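Local structure of putative Oleoyl-[acyl-carrier protein] thioesterase (Lactobacillus plantarum, 2OWN) at residues B[191-199]-B[254-262]. The protein probably hydrolyses the thioester of oleoyl-[acyl-carrier protein], releasing the fatty acid from its carrier. Residues are numbered along the deposited sequence; the frame is centred on the assembly and turned at random.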
ATOM      1  N   THR B 191      -3.567   8.450  13.327  1.00 33.05           N
ATOM      2  CA  THR B 191      -3.977   8.903  14.694  1.00 33.04           C
ATOM      3  C   THR B 191      -4.293  10.416  14.684  1.00 34.22           C
ATOM      4  O   THR B 191      -5.244  10.845  15.344  1.00 36.93           O
ATOM      5  CB  THR B 191      -2.910   8.615  15.783  1.00 33.28           C
ATOM      6  OG1 THR B 191      -2.569   7.226  15.773  1.00 27.73           O
ATOM      7  CG2 THR B 191      -3.412   9.003  17.202  1.00 31.99           C
ATOM      8  N   LEU B 192      -3.507  11.183  13.907  1.00 33.33           N
ATOM      9  CA  LEU B 192      -3.679  12.627  13.743  1.00 33.27           C
ATOM     10  C   LEU B 192      -4.849  12.884  12.770  1.00 34.08           C
ATOM     11  O   LEU B 192      -5.008  12.117  11.805  1.00 34.46           O
ATOM     12  CB  LEU B 192      -2.409  13.275  13.192  1.00 31.91           C
ATOM     13  CG  LEU B 192      -1.131  13.127  14.028  1.00 32.17           C
ATOM     14  CD1 LEU B 192       0.091  13.582  13.229  1.00 30.17           C
ATOM     15  CD2 LEU B 192      -1.244  13.873  15.354  1.00 31.41           C
ATOM     16  N   PRO B 193      -5.637  13.967  12.988  1.00 35.67           N
ATOM     17  CA  PRO B 193      -6.774  14.233  12.100  1.00 36.03           C
ATOM     18  C   PRO B 193      -6.342  14.832  10.746  1.00 36.37           C
ATOM     19  O   PRO B 193      -5.246  15.419  10.651  1.00 35.74           O
ATOM     20  CB  PRO B 193      -7.600  15.231  12.908  1.00 36.43           C
ATOM     21  CG  PRO B 193      -6.593  16.000  13.652  1.00 37.35           C
ATOM     22  CD  PRO B 193      -5.509  15.035  14.004  1.00 35.60           C
ATOM     23  N   ALA B 194      -7.192  14.661   9.725  1.00 36.12           N
ATOM     24  CA  ALA B 194      -6.968  15.208   8.363  1.00 37.31           C
ATOM     25  C   ALA B 194      -6.731  16.737   8.362  1.00 37.58           C
ATOM     26  O   ALA B 194      -5.925  17.207   7.558  1.00 40.15           O
ATOM     27  CB  ALA B 194      -8.116  14.829   7.394  1.00 37.16           C
ATOM     28  N   THR B 195      -7.392  17.474   9.274  1.00 38.75           N
ATOM     29  CA  THR B 195      -7.209  18.948   9.440  1.00 38.78           C
ATOM     30  C   THR B 195      -5.747  19.308   9.811  1.00 39.33           C
ATOM     31  O   THR B 195      -5.255  20.361   9.398  1.00 39.56           O
ATOM     32  CB  THR B 195      -8.178  19.589  10.464  1.00 38.82           C
ATOM     33  OG1 THR B 195      -8.037  18.945  11.734  1.00 39.47           O
ATOM     34  CG2 THR B 195      -9.623  19.479   9.986  1.00 39.64           C
ATOM     35  N   PHE B 196      -5.087  18.437  10.589  1.00 38.16           N
ATOM     36  CA  PHE B 196      -3.666  18.587  10.938  1.00 36.00           C
ATOM     37  C   PHE B 196      -2.802  18.173   9.730  1.00 35.60           C
ATOM     38  O   PHE B 196      -1.910  18.919   9.325  1.00 36.40           O
ATOM     39  CB  PHE B 196      -3.272  17.754  12.173  1.00 36.06           C
ATOM     40  CG  PHE B 196      -1.821  17.882  12.547  1.00 34.02           C
ATOM     41  CD1 PHE B 196      -0.859  17.015  11.980  1.00 36.42           C
ATOM     42  CD2 PHE B 196      -1.396  18.889  13.425  1.00 31.91           C
ATOM     43  CE1 PHE B 196       0.516  17.148  12.288  1.00 37.90           C
ATOM     44  CE2 PHE B 196      -0.008  19.039  13.762  1.00 35.42           C
ATOM     45  CZ  PHE B 196       0.950  18.161  13.194  1.00 33.78           C
ATOM     46  N   LEU B 197      -3.044  16.960   9.219  1.00 35.49           N
ATOM     47  CA  LEU B 197      -2.263  16.367   8.092  1.00 35.40           C
ATOM     48  C   LEU B 197      -2.263  17.184   6.804  1.00 34.99           C
ATOM     49  O   LEU B 197      -1.230  17.245   6.132  1.00 35.91           O
ATOM     50  CB  LEU B 197      -2.716  14.921   7.801  1.00 33.90           C
ATOM     51  CG  LEU B 197      -2.534  13.901   8.937  1.00 35.23           C
ATOM     52  CD1 LEU B 197      -3.204  12.580   8.571  1.00 31.70           C
ATOM     53  CD2 LEU B 197      -1.062  13.703   9.266  1.00 29.14           C
ATOM     54  N   LEU B 198      -3.408  17.799   6.487  1.00 32.98           N
ATOM     55  CA  LEU B 198      -3.553  18.653   5.289  1.00 34.11           C
ATOM     56  C   LEU B 198      -2.856  20.027   5.372  1.00 33.20           C
ATOM     57  O   LEU B 198      -2.767  20.688   4.337  1.00 34.61           O
ATOM     58  CB  LEU B 198      -5.038  18.803   4.886  1.00 33.30           C
ATOM     59  CG  LEU B 198      -5.697  17.515   4.360  1.00 36.98           C
ATOM     60  CD1 LEU B 198      -7.222  17.685   4.290  1.00 36.24           C
ATOM     61  CD2 LEU B 198      -5.110  17.063   2.997  1.00 33.57           C
ATOM     62  N   GLN B 199      -2.376  20.456   6.554  1.00 33.80           N
ATOM     63  CA  GLN B 199      -1.650  21.742   6.698  1.00 34.29           C
ATOM     64  C   GLN B 199      -0.279  21.596   7.408  1.00 33.72           C
ATOM     65  O   GLN B 199       0.224  22.546   8.023  1.00 32.24           O
ATOM     66  CB  GLN B 199      -2.584  22.768   7.351  1.00 34.52           C
ATOM     67  CG  GLN B 199      -2.174  24.235   7.097  1.00 37.92           C
ATOM     68  CD  GLN B 199      -3.203  25.268   7.458  1.00 35.63           C
ATOM     69  OE1 GLN B 199      -4.333  24.966   7.872  1.00 43.02           O
ATOM     70  NE2 GLN B 199      -2.804  26.527   7.304  1.00 24.74           N
ATOM     71  N   TRP B 254       7.173  18.485  12.281  1.00 33.79           N
ATOM     72  CA  TRP B 254       6.401  18.950  11.124  1.00 35.29           C
ATOM     73  C   TRP B 254       6.556  20.433  10.878  1.00 35.57           C
ATOM     74  O   TRP B 254       6.751  21.161  11.837  1.00 36.12           O
ATOM     75  CB  TRP B 254       4.908  18.745  11.375  1.00 34.72           C
ATOM     76  CG  TRP B 254       4.457  17.381  11.672  1.00 34.52           C
ATOM     77  CD1 TRP B 254       4.483  16.774  12.882  1.00 35.63           C
ATOM     78  CD2 TRP B 254       3.819  16.466  10.771  1.00 33.54           C
ATOM     79  NE1 TRP B 254       3.931  15.526  12.795  1.00 33.11           N
ATOM     80  CE2 TRP B 254       3.529  15.291  11.514  1.00 33.48           C
ATOM     81  CE3 TRP B 254       3.486  16.507   9.399  1.00 34.41           C
ATOM     82  CZ2 TRP B 254       2.889  14.157  10.946  1.00 32.29           C
ATOM     83  CZ3 TRP B 254       2.859  15.376   8.812  1.00 35.39           C
ATOM     84  CH2 TRP B 254       2.566  14.209   9.599  1.00 34.24           C
ATOM     85  N   ARG B 255       6.407  20.863   9.619  1.00 34.60           N
ATOM     86  CA  ARG B 255       6.448  22.285   9.232  1.00 36.63           C
ATOM     87  C   ARG B 255       4.991  22.683   8.984  1.00 35.11           C
ATOM     88  O   ARG B 255       4.321  22.036   8.184  1.00 35.85           O
ATOM     89  CB  ARG B 255       7.268  22.542   7.967  1.00 35.81           C
ATOM     90  CG  ARG B 255       7.466  24.036   7.674  1.00 41.93           C
ATOM     91  CD  ARG B 255       8.344  24.325   6.468  1.00 43.27           C
ATOM     92  NE  ARG B 255       7.719  23.968   5.188  1.00 50.22           N
ATOM     93  CZ  ARG B 255       7.810  22.800   4.527  1.00 54.70           C
ATOM     94  NH1 ARG B 255       8.505  21.742   4.996  1.00 57.06           N
ATOM     95  NH2 ARG B 255       7.166  22.680   3.354  1.00 51.76           N
ATOM     96  N   THR B 256       4.526  23.744   9.645  1.00 33.08           N
ATOM     97  CA  THR B 256       3.152  24.257   9.492  1.00 33.42           C
ATOM     98  C   THR B 256       3.090  25.041   8.177  1.00 33.00           C
ATOM     99  O   THR B 256       3.885  25.969   7.972  1.00 31.31           O
ATOM    100  CB  THR B 256       2.733  25.120  10.684  1.00 33.19           C
ATOM    101  OG1 THR B 256       2.844  24.330  11.874  1.00 35.57           O
ATOM    102  CG2 THR B 256       1.285  25.643  10.550  1.00 35.83           C
ATOM    103  N   LEU B 257       2.166  24.640   7.297  1.00 31.73           N
ATOM    104  CA  LEU B 257       1.975  25.273   5.993  1.00 31.92           C
ATOM    105  C   LEU B 257       1.103  26.534   6.147  1.00 32.34           C
ATOM    106  O   LEU B 257       0.225  26.551   7.038  1.00 31.80           O
ATOM    107  CB  LEU B 257       1.339  24.299   4.992  1.00 31.90           C
ATOM    108  CG  LEU B 257       2.094  22.984   4.748  1.00 34.37           C
ATOM    109  CD1 LEU B 257       1.285  22.076   3.836  1.00 30.90           C
ATOM    110  CD2 LEU B 257       3.509  23.196   4.176  1.00 39.81           C
ATOM    111  N   PRO B 258       1.344  27.596   5.317  1.00 32.56           N
ATOM    112  CA  PRO B 258       0.511  28.820   5.388  1.00 32.48           C
ATOM    113  C   PRO B 258      -0.984  28.574   5.169  1.00 30.90           C
ATOM    114  O   PRO B 258      -1.780  29.151   5.887  1.00 30.24           O
ATOM    115  CB  PRO B 258       1.074  29.712   4.270  1.00 31.99           C
ATOM    116  CG  PRO B 258       2.401  29.222   4.022  1.00 34.67           C
ATOM    117  CD  PRO B 258       2.398  27.763   4.295  1.00 32.77           C
ATOM    118  N   GLU B 259      -1.323  27.694   4.219  1.00 33.02           N
ATOM    119  CA  GLU B 259      -2.701  27.329   3.883  1.00 32.35           C
ATOM    120  C   GLU B 259      -2.880  25.810   3.816  1.00 31.81           C
ATOM    121  O   GLU B 259      -1.886  25.095   3.579  1.00 30.11           O
ATOM    122  CB  GLU B 259      -3.080  27.942   2.540  1.00 32.99           C
ATOM    123  CG  GLU B 259      -3.026  29.482   2.514  1.00 30.23           C
ATOM    124  CD  GLU B 259      -3.320  30.099   1.141  1.00 35.88           C
ATOM    125  OE1 GLU B 259      -3.667  29.375   0.181  1.00 40.14           O
ATOM    126  OE2 GLU B 259      -3.192  31.338   1.025  1.00 42.60           O
ATOM    127  N   PRO B 260      -4.128  25.304   4.045  1.00 31.59           N
ATOM    128  CA  PRO B 260      -4.344  23.861   3.933  1.00 32.15           C
ATOM    129  C   PRO B 260      -4.289  23.402   2.472  1.00 32.03           C
ATOM    130  O   PRO B 260      -4.602  24.190   1.564  1.00 31.58           O
ATOM    131  CB  PRO B 260      -5.769  23.647   4.477  1.00 31.16           C
ATOM    132  CG  PRO B 260      -6.245  24.948   4.943  1.00 33.90           C
ATOM    133  CD  PRO B 260      -5.388  26.002   4.376  1.00 32.26           C
ATOM    134  N   ILE B 261      -3.882  22.151   2.273  1.00 33.34           N
ATOM    135  CA  ILE B 261      -3.835  21.527   0.939  1.00 35.53           C
ATOM    136  C   ILE B 261      -5.288  21.105   0.678  1.00 37.21           C
ATOM    137  O   ILE B 261      -5.886  20.431   1.529  1.00 39.42           O
ATOM    138  CB  ILE B 261      -2.866  20.339   0.874  1.00 35.79           C
ATOM    139  CG1 ILE B 261      -1.442  20.804   1.209  1.00 38.75           C
ATOM    140  CG2 ILE B 261      -2.886  19.686  -0.520  1.00 37.17           C
ATOM    141  CD1 ILE B 261      -0.437  19.704   1.256  1.00 41.71           C
ATOM    142  N   GLN B 262      -5.859  21.539  -0.452  1.00 40.71           N
ATOM    143  CA  GLN B 262      -7.258  21.211  -0.823  1.00 43.30           C
ATOM    144  C   GLN B 262      -7.433  19.717  -1.093  1.00 44.86           C
ATOM    145  O   GLN B 262      -6.541  19.040  -1.617  1.00 44.94           O
ATOM    146  CB  GLN B 262      -7.740  22.026  -2.038  1.00 44.66           C
ATOM    147  CG  GLN B 262      -7.856  23.548  -1.796  1.00 50.42           C
ATOM    148  CD  GLN B 262      -8.973  23.955  -0.819  1.00 54.92           C
ATOM    149  OE1 GLN B 262     -10.016  23.302  -0.731  1.00 57.63           O
ATOM    150  NE2 GLN B 262      -8.765  25.065  -0.119  1.00 54.52           N
ATOM    151  OXT GLN B 262      -8.481  19.177  -0.745  1.00 45.28           O
TER
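Q199 lays its side chain along the backbone of L257 to P260. CB lies beside P260 CA, CG faces the carbonyl oxygens of L257 and E259, and CD rests near P260 N. At the tip the amide divides its work: OE1 lies alongside the proline ring, 3.5 Å from P260 CG, while NE2 donates to L257 O over 3.0 Å, coming from above that carbonyl's plane. CG anti to the backbone N (chi1 -159°) and an extended chain carry the amide there; glutamine suits, being long enough and ending in an N-H that L257 O accepts. The backbone adds two nearly straight bonds, L257 N to Q199 O (2.9 Å) and I261 N to L198 O (2.8 Å). Nearer the start of 254-262, F196 sets its edge on the face of W254, a T-shaped stack with planes at 88° and F196 CE1 3.6 Å above the indole. The broad indole suits this buried cluster, as the branched leucines L192 and L197 give its six-membered ring a methyl each, obliquely; W254 NE1 is hydrogen-bonded to T236 OG1. A leucine in place of W254 would probably leave the F196 edge without its aromatic face and T236 without its indole donor. Helix 194-197 lies in the link between helix 184-191 and strand 200-209, which pairs antiparallel with 246-256, as expected of a hotdog sheet in an acyl-ACP thioesterase.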